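Long-range contacts in nitrilotriacetate monooxygenase component B (Bacillus cereus ATCC 14579, PDB 3BPK), which probably binds FMN and acts as the flavin reductase-like component of a monooxygenase, using NADH or NADPH: residues V86-E91 against E180-I185; E131-M136 against H166-L171. One frame throughout, in Å; residues are numbered along the deposited sequence. Where two conformers were deposited one is given.

Contact 1 of 2, residues V86-E91 against E180-I185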
ATOM      1  N   VAL B  86      -5.928  -6.416  11.901  1.00 12.80           N
ATOM      2  CA  VAL B  86      -5.341  -5.209  11.318  1.00 13.16           C
ATOM      3  C   VAL B  86      -6.128  -4.008  11.826  1.00 13.02           C
ATOM      4  O   VAL B  86      -7.355  -3.942  11.616  1.00 13.85           O
ATOM      5  CB  VAL B  86      -5.380  -5.250   9.778  1.00 14.23           C
ATOM      6  CG1 VAL B  86      -4.856  -3.897   9.226  1.00 16.08           C
ATOM      7  CG2 VAL B  86      -4.536  -6.419   9.269  1.00 15.83           C
ATOM      8  N   HIS B  87      -5.439  -3.073  12.478  1.00 12.10           N
ATOM      9  CA  HIS B  87      -6.085  -1.883  13.002  1.00 12.61           C
ATOM     10  C   HIS B  87      -5.655  -0.687  12.170  1.00 13.18           C
ATOM     11  O   HIS B  87      -4.479  -0.579  11.766  1.00 14.19           O
ATOM     12  CB  HIS B  87      -5.648  -1.605  14.453  1.00 14.22           C
ATOM     13  CG  HIS B  87      -5.867  -2.760  15.379  1.00 13.08           C
ATOM     14  ND1 HIS B  87      -5.016  -3.848  15.410  1.00 12.69           N
ATOM     15  CD2 HIS B  87      -6.807  -2.982  16.345  1.00 14.93           C
ATOM     16  CE1 HIS B  87      -5.435  -4.704  16.343  1.00 14.53           C
ATOM     17  NE2 HIS B  87      -6.531  -4.212  16.907  1.00 15.13           N
ATOM     18  N   ILE B  88      -6.592   0.221  11.939  1.00 13.15           N
ATOM     19  CA  ILE B  88      -6.240   1.517  11.336  1.00 13.51           C
ATOM     20  C   ILE B  88      -5.550   2.372  12.412  1.00 13.72           C
ATOM     21  O   ILE B  88      -6.005   2.461  13.569  1.00 14.98           O
ATOM     22  CB  ILE B  88      -7.505   2.252  10.843  1.00 13.95           C
ATOM     23  CG1 ILE B  88      -8.213   1.406   9.769  1.00 14.11           C
ATOM     24  CG2 ILE B  88      -7.172   3.658  10.322  1.00 15.32           C
ATOM     25  CD1 ILE B  88      -7.318   0.985   8.607  1.00 16.44           C
ATOM     26  N   SER B  89      -4.425   2.966  12.035  1.00 14.34           N
ATOM     27  CA  SER B  89      -3.658   3.847  12.933  1.00 14.78           C
ATOM     28  C   SER B  89      -4.160   5.265  12.825  1.00 15.79           C
ATOM     29  O   SER B  89      -4.332   5.807  11.729  1.00 16.40           O
ATOM     30  CB  SER B  89      -2.152   3.808  12.579  1.00 16.61           C
ATOM     31  OG  SER B  89      -1.645   2.496  12.661  1.00 16.71           O
ATOM     32  N   ASP B  90      -4.354   5.886  13.981  1.00 15.80           N
ATOM     33  CA  ASP B  90      -4.894   7.238  13.997  1.00 17.05           C
ATOM     34  C   ASP B  90      -4.278   8.105  15.097  1.00 17.23           C
ATOM     35  O   ASP B  90      -3.539   7.598  15.971  1.00 17.59           O
ATOM     36  CB  ASP B  90      -6.441   7.231  14.016  1.00 18.26           C
ATOM     37  CG  ASP B  90      -7.019   6.795  15.345  1.00 20.22           C
ATOM     38  OD1 ASP B  90      -6.510   7.231  16.408  1.00 22.91           O
ATOM     39  OD2 ASP B  90      -8.006   6.027  15.316  1.00 22.06           O
ATOM     40  N   GLU B  91      -4.545   9.417  15.034  1.00 17.69           N
ATOM     41  CA  GLU B  91      -3.906  10.354  15.966  1.00 20.07           C
ATOM     42  C   GLU B  91      -4.217  10.030  17.438  1.00 20.26           C
ATOM     43  O   GLU B  91      -3.391  10.347  18.323  1.00 23.34           O
ATOM     44  CB  GLU B  91      -4.334  11.779  15.652  1.00 19.84           C
ATOM     45  CG  GLU B  91      -3.820  12.292  14.305  1.00 19.76           C
ATOM     46  CD  GLU B  91      -4.160  13.760  14.036  1.00 21.48           C
ATOM     47  OE1 GLU B  91      -4.258  14.553  15.020  1.00 25.62           O
ATOM     48  OE2 GLU B  91      -4.353  14.120  12.854  1.00 22.78           O
ATOM     49  N   GLU B 180     -12.136  12.955   8.346  1.00 22.95           N
ATOM     50  CA  GLU B 180     -11.655  13.947   9.314  0.60 24.15           C
ATOM     51  C   GLU B 180     -11.950  13.556  10.760  1.00 24.04           C
ATOM     52  O   GLU B 180     -11.231  13.975  11.667  1.00 26.19           O
ATOM     53  CB  GLU B 180     -12.172  15.359   9.023  0.60 24.58           C
ATOM     54  CG  GLU B 180     -11.121  16.283   8.376  0.60 25.66           C
ATOM     55  CD  GLU B 180      -9.809  16.397   9.178  0.60 35.28           C
ATOM     56  OE1 GLU B 180      -8.728  16.256   8.555  0.60 29.33           O
ATOM     57  OE2 GLU B 180      -9.854  16.598  10.421  0.60 30.72           O
ATOM     58  N   GLY B 181     -12.977  12.748  10.999  1.00 23.18           N
ATOM     59  CA  GLY B 181     -13.210  12.224  12.340  1.00 23.26           C
ATOM     60  C   GLY B 181     -12.227  11.118  12.703  1.00 22.18           C
ATOM     61  O   GLY B 181     -11.813  10.989  13.849  1.00 23.34           O
ATOM     62  N   LEU B 182     -11.826  10.329  11.701  1.00 19.65           N
ATOM     63  CA  LEU B 182     -10.856   9.250  11.900  1.00 19.05           C
ATOM     64  C   LEU B 182      -9.461   9.768  12.259  1.00 19.29           C
ATOM     65  O   LEU B 182      -8.801   9.206  13.138  1.00 19.77           O
ATOM     66  CB  LEU B 182     -10.783   8.404  10.637  1.00 18.67           C
ATOM     67  CG  LEU B 182      -9.787   7.224  10.654  1.00 17.87           C
ATOM     68  CD1 LEU B 182     -10.055   6.181  11.798  1.00 19.47           C
ATOM     69  CD2 LEU B 182      -9.756   6.538   9.274  1.00 17.49           C
ATOM     70  N   LYS B 183      -9.003  10.814  11.561  1.00 18.13           N
ATOM     71  CA  LYS B 183      -7.649  11.359  11.764  1.00 19.12           C
ATOM     72  C   LYS B 183      -6.577  10.271  11.581  1.00 17.80           C
ATOM     73  O   LYS B 183      -5.730  10.008  12.449  1.00 18.02           O
ATOM     74  CB  LYS B 183      -7.503  12.063  13.110  1.00 20.04           C
ATOM     75  CG  LYS B 183      -8.445  13.249  13.221  1.00 23.93           C
ATOM     76  CD  LYS B 183      -8.235  14.017  14.493  1.00 31.74           C
ATOM     77  CE  LYS B 183      -8.692  15.474  14.327  1.00 37.17           C
ATOM     78  NZ  LYS B 183     -10.081  15.619  13.752  1.00 39.99           N
ATOM     79  N   PRO B 184      -6.596   9.640  10.410  1.00 17.26           N
ATOM     80  CA  PRO B 184      -5.621   8.570  10.180  1.00 17.86           C
ATOM     81  C   PRO B 184      -4.209   9.143  10.152  1.00 18.26           C
ATOM     82  O   PRO B 184      -4.021  10.319   9.792  1.00 18.65           O
ATOM     83  CB  PRO B 184      -6.018   8.054   8.799  1.00 17.52           C
ATOM     84  CG  PRO B 184      -6.597   9.311   8.084  1.00 18.02           C
ATOM     85  CD  PRO B 184      -7.419   9.933   9.223  1.00 17.58           C
ATOM     86  N   ILE B 185      -3.228   8.333  10.552  1.00 17.86           N
ATOM     87  CA  ILE B 185      -1.828   8.757  10.402  1.00 19.27           C
ATOM     88  C   ILE B 185      -1.126   7.967   9.293  1.00 19.19           C
ATOM     89  O   ILE B 185      -1.496   6.807   8.992  1.00 18.69           O
ATOM     90  CB  ILE B 185      -1.040   8.716  11.736  1.00 22.04           C
ATOM     91  CG1 ILE B 185      -0.951   7.312  12.279  1.00 22.73           C
ATOM     92  CG2 ILE B 185      -1.613   9.701  12.789  1.00 22.51           C
ATOM     93  CD1 ILE B 185       0.328   6.642  11.890  1.00 25.42           C
TER
HETATM   94  O   HOH W   1     -10.233   7.927  15.225  1.00 48.45           O
HETATM   95  O   HOH W   2      -4.869  12.784  10.559  1.00 22.00           O

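Contact 2 of 2, residues E131-M136 against H166-L171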
ATOM      1  N   GLU B 131      -8.261   0.480  21.774  1.00 17.47           N
ATOM      2  CA  GLU B 131      -7.956   1.857  21.434  1.00 17.60           C
ATOM      3  C   GLU B 131      -8.208   2.213  19.954  1.00 17.31           C
ATOM      4  O   GLU B 131      -8.454   3.395  19.639  1.00 19.21           O
ATOM      5  CB  GLU B 131      -6.516   2.206  21.805  1.00 17.78           C
ATOM      6  CG  GLU B 131      -6.249   2.316  23.336  1.00 20.08           C
ATOM      7  CD  GLU B 131      -6.144   0.994  24.091  1.00 20.45           C
ATOM      8  OE1 GLU B 131      -6.119  -0.084  23.471  1.00 20.00           O
ATOM      9  OE2 GLU B 131      -6.083   1.061  25.353  1.00 22.82           O
ATOM     10  N   ALA B 132      -8.164   1.224  19.044  1.00 16.20           N
ATOM     11  CA  ALA B 132      -8.451   1.521  17.633  1.00 15.85           C
ATOM     12  C   ALA B 132      -9.907   1.895  17.403  1.00 16.12           C
ATOM     13  O   ALA B 132     -10.811   1.322  18.046  1.00 17.12           O
ATOM     14  CB  ALA B 132      -8.105   0.309  16.768  1.00 16.89           C
ATOM     15  N   ASN B 133     -10.136   2.832  16.472  1.00 16.04           N
ATOM     16  CA  ASN B 133     -11.477   3.207  16.054  0.60 15.77           C
ATOM     17  C   ASN B 133     -11.988   2.328  14.889  1.00 15.46           C
ATOM     18  O   ASN B 133     -13.184   2.238  14.639  1.00 16.73           O
ATOM     19  CB  ASN B 133     -11.501   4.706  15.711  0.60 17.20           C
ATOM     20  CG  ASN B 133     -11.293   5.585  16.955  0.60 18.37           C
ATOM     21  OD1 ASN B 133     -12.250   5.845  17.684  0.60 22.32           O
ATOM     22  ND2 ASN B 133     -10.051   6.031  17.205  0.60 20.43           N
ATOM     23  N   ILE B 134     -11.062   1.711  14.142  1.00 14.31           N
ATOM     24  CA  ILE B 134     -11.461   0.765  13.103  1.00 14.64           C
ATOM     25  C   ILE B 134     -10.478  -0.381  13.183  1.00 14.63           C
ATOM     26  O   ILE B 134      -9.243  -0.178  13.233  1.00 14.84           O
ATOM     27  CB  ILE B 134     -11.405   1.371  11.662  1.00 14.80           C
ATOM     28  CG1 ILE B 134     -12.322   2.603  11.524  1.00 15.47           C
ATOM     29  CG2 ILE B 134     -11.767   0.259  10.586  1.00 14.53           C
ATOM     30  CD1 ILE B 134     -12.193   3.325  10.172  1.00 16.30           C
ATOM     31  N   ARG B 135     -11.014  -1.587  13.262  1.00 14.58           N
ATOM     32  CA  ARG B 135     -10.165  -2.767  13.149  1.00 16.52           C
ATOM     33  C   ARG B 135     -10.834  -3.877  12.381  1.00 16.29           C
ATOM     34  O   ARG B 135     -12.075  -3.944  12.270  1.00 16.94           O
ATOM     35  CB  ARG B 135      -9.685  -3.216  14.508  1.00 17.67           C
ATOM     36  CG  ARG B 135     -10.724  -3.929  15.356  1.00 17.13           C
ATOM     37  CD  ARG B 135     -10.132  -4.328  16.728  1.00 17.24           C
ATOM     38  NE  ARG B 135     -11.038  -5.274  17.362  1.00 20.35           N
ATOM     39  CZ  ARG B 135     -12.188  -4.948  17.969  1.00 20.52           C
ATOM     40  NH1 ARG B 135     -12.565  -3.685  18.127  1.00 21.31           N
ATOM     41  NH2 ARG B 135     -12.953  -5.921  18.426  1.00 21.09           N
HETATM   42  N   MSE B 136     -10.001  -4.752  11.833  1.00 14.62           N
HETATM   43  CA  MSE B 136     -10.467  -5.790  10.927  1.00 15.15           C
HETATM   44  C   MSE B 136      -9.892  -7.116  11.346  1.00 14.94           C
HETATM   45  O   MSE B 136      -8.672  -7.278  11.398  1.00 14.66           O
HETATM   46  CB  MSE B 136      -9.956  -5.471   9.513  1.00 15.90           C
HETATM   47  CG  MSE B 136     -10.659  -4.214   8.914  1.00 17.83           C
HETATM   48 SE   MSE B 136      -9.745  -3.548   7.332  0.70 18.70          SE
HETATM   49  CE  MSE B 136      -8.349  -2.620   8.308  1.00 21.98           C
ATOM     50  N   HIS B 166     -14.922  -3.844  12.570  1.00 15.90           N
ATOM     51  CA  HIS B 166     -15.384  -3.172  13.795  1.00 16.17           C
ATOM     52  C   HIS B 166     -15.127  -1.694  13.573  1.00 15.56           C
ATOM     53  O   HIS B 166     -13.990  -1.298  13.327  1.00 16.05           O
ATOM     54  CB  HIS B 166     -14.575  -3.620  14.995  1.00 15.72           C
ATOM     55  CG  HIS B 166     -14.697  -5.087  15.286  1.00 16.82           C
ATOM     56  ND1 HIS B 166     -15.744  -5.607  16.018  1.00 18.26           N
ATOM     57  CD2 HIS B 166     -13.944  -6.144  14.893  1.00 19.39           C
ATOM     58  CE1 HIS B 166     -15.604  -6.927  16.095  1.00 19.26           C
ATOM     59  NE2 HIS B 166     -14.525  -7.278  15.411  1.00 19.87           N
ATOM     60  N   VAL B 167     -16.180  -0.873  13.621  1.00 16.42           N
ATOM     61  CA  VAL B 167     -16.072   0.544  13.251  1.00 16.87           C
ATOM     62  C   VAL B 167     -16.731   1.430  14.291  1.00 17.26           C
ATOM     63  O   VAL B 167     -17.882   1.174  14.647  1.00 18.98           O
ATOM     64  CB  VAL B 167     -16.734   0.825  11.876  1.00 17.19           C
ATOM     65  CG1 VAL B 167     -16.610   2.310  11.505  1.00 19.07           C
ATOM     66  CG2 VAL B 167     -16.155  -0.111  10.744  1.00 18.28           C
ATOM     67  N   ALA B 168     -16.036   2.456  14.773  1.00 17.31           N
ATOM     68  CA  ALA B 168     -16.648   3.377  15.749  1.00 18.66           C
ATOM     69  C   ALA B 168     -17.907   4.018  15.152  1.00 19.69           C
ATOM     70  O   ALA B 168     -17.891   4.532  14.032  1.00 20.50           O
ATOM     71  CB  ALA B 168     -15.637   4.444  16.203  1.00 19.28           C
ATOM     72  N   GLU B 169     -19.016   3.979  15.919  1.00 21.16           N
ATOM     73  CA  GLU B 169     -20.283   4.435  15.367  0.60 21.67           C
ATOM     74  C   GLU B 169     -20.180   5.903  14.951  1.00 21.45           C
ATOM     75  O   GLU B 169     -20.765   6.292  13.923  1.00 20.95           O
ATOM     76  CB  GLU B 169     -21.445   4.221  16.354  0.60 23.12           C
ATOM     77  CG  GLU B 169     -22.839   4.522  15.750  0.60 25.31           C
ATOM     78  CD  GLU B 169     -23.282   6.000  15.847  0.60 26.97           C
ATOM     79  OE1 GLU B 169     -22.613   6.819  16.521  0.60 25.10           O
ATOM     80  OE2 GLU B 169     -24.324   6.334  15.236  0.60 30.15           O
ATOM     81  N   HIS B 170     -19.430   6.708  15.709  1.00 22.08           N
ATOM     82  CA  HIS B 170     -19.322   8.133  15.360  1.00 21.84           C
ATOM     83  C   HIS B 170     -18.629   8.426  14.032  1.00 22.15           C
ATOM     84  O   HIS B 170     -18.751   9.550  13.520  1.00 22.84           O
ATOM     85  CB  HIS B 170     -18.684   8.976  16.479  1.00 22.96           C
ATOM     86  CG  HIS B 170     -17.209   8.753  16.630  1.00 25.22           C
ATOM     87  ND1 HIS B 170     -16.686   7.723  17.387  1.00 27.45           N
ATOM     88  CD2 HIS B 170     -16.146   9.416  16.114  1.00 26.67           C
ATOM     89  CE1 HIS B 170     -15.364   7.764  17.330  1.00 28.09           C
ATOM     90  NE2 HIS B 170     -15.012   8.783  16.566  1.00 28.23           N
ATOM     91  N   LEU B 171     -17.901   7.434  13.500  1.00 20.49           N
ATOM     92  CA  LEU B 171     -17.199   7.572  12.211  1.00 20.14           C
ATOM     93  C   LEU B 171     -18.014   7.100  11.020  1.00 20.79           C
ATOM     94  O   LEU B 171     -17.663   7.350   9.872  1.00 20.58           O
ATOM     95  CB  LEU B 171     -15.877   6.746  12.229  1.00 20.47           C
ATOM     96  CG  LEU B 171     -14.848   7.236  13.240  1.00 22.32           C
ATOM     97  CD1 LEU B 171     -13.608   6.342  13.201  1.00 21.51           C
ATOM     98  CD2 LEU B 171     -14.489   8.695  12.968  1.00 23.17           C
TER

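Contact 1 of 2, residues V86-E91 against E180-I185
Glu91 and Ile185 bury the most surface and meet each other: Ile185 CG2 lies 3.7 Å from Glu91 CG, so a branched apolar chain rests on the acid's methylenes. Glu91 runs extended beyond CG and crosses Lys183 obliquely, its carboxylate over the lysine's CB and CD. The ammonium turns elsewhere, Lys183 NZ donating to Glu180 O at 2.9 Å, and a water donates to both Glu91 OE2 and Pro184 O. Two backbone bonds flank Asp90 and Pro184 in a single beta bridge, where strand 83-88 of the flavin reductase-like domain gives way to loop and helix 179-182 has just ended, Lys183 following it with a positive phi (56°) that turns the chain away. Glu91 N reaches Lys183 O at 2.9 Å, nearly along the C=O axis; Ile185 N meets Ser89 O at 3.0 Å from above the carbonyl plane. Ile185 holds CG1 in the crowded position between N and carbonyl carbon (chi1 63°), which lays CG1 3.7 Å from Ser89 CB, while Ser89 OG bonds to Val30 O. Asp90 suits its buried place because OD1 bonds to Ser92 and OD2 to Asn133; Asp90 CB comes within 3.2 Å of Leu182 O, which a second water links weakly to OD2.

Contact 2 of 2, residues E131-M136 against H166-L171
Strands 134-146 and 155-168 form a beta hairpin of the flavin reductase-like domain, and this contact lies at the end remote from its turn, where the short strand segments run antiparallel at 177°. The tight part is the hydrogen-bonded pair Arg135 and His166: Arg135 N donates to His166 O at 3.0 Å, in the carbonyl plane, and His166 N returns a bond to Arg135 O at 2.9 Å. On the same face the guanidinium of Arg135 lies flat on the imidazole of His166, centres 3.9 Å apart and planes 6° off parallel, with NH2 over the middle of the ring. Arginine suits this place because its chain, extended from CG to NE after a crowded first torsion (chi1 75°), carries the flat head across to the neighbouring strand. His166 NE2 bonds to Glu137, whose carboxylate would tend to favour a protonated ring, though the stacked guanidinium would oppose that. Met4 of the second subunit packs on both side chains.

The opposite face is apolar, with Ile134 CG1 only loosely against Val167 CG1, at 4.3 Å. Ala168 N closes the paired region on Asn133 O, and Ala168 CB, a small methyl, lies 3.7 Å from that oxygen. Beyond it the chain bends into a 3-10 turn and the contact thins toward solvent, where His170 is exposed. Leu171 reaches back to touch Asn133 CB with CD1. Asn133 directs ND2 to Asp90, while its OD1 sits at the edge of the His170 ring, near its plane, 3.7 Å from His170 CE1.

In the fold
Both contacts are largely buried, contact 1 nearer the middle, its centre about 12 Å from the chain centre against about 16 Å for contact 2. They meet on adjoining strands of one sheet: strand 83-88 pairs with strand 134-146, Val86 O lying 2.8 Å from Met136 N. Contact 2 is regular strand pairing with a cationic stack on one face; contact 1 joins the loop leaving a strand to the loop leaving a helix through a single bridge, with waters and aliphatic packing. Each has an exposed margin, at Lys183 and His170. Besides the Asp90-Asn133 bond, Leu171 CD2 packs on Gly181 and Leu182. Both touch the second subunit, contact 1 by side-chain packing, contact 2 also by strand pairing of 166-168.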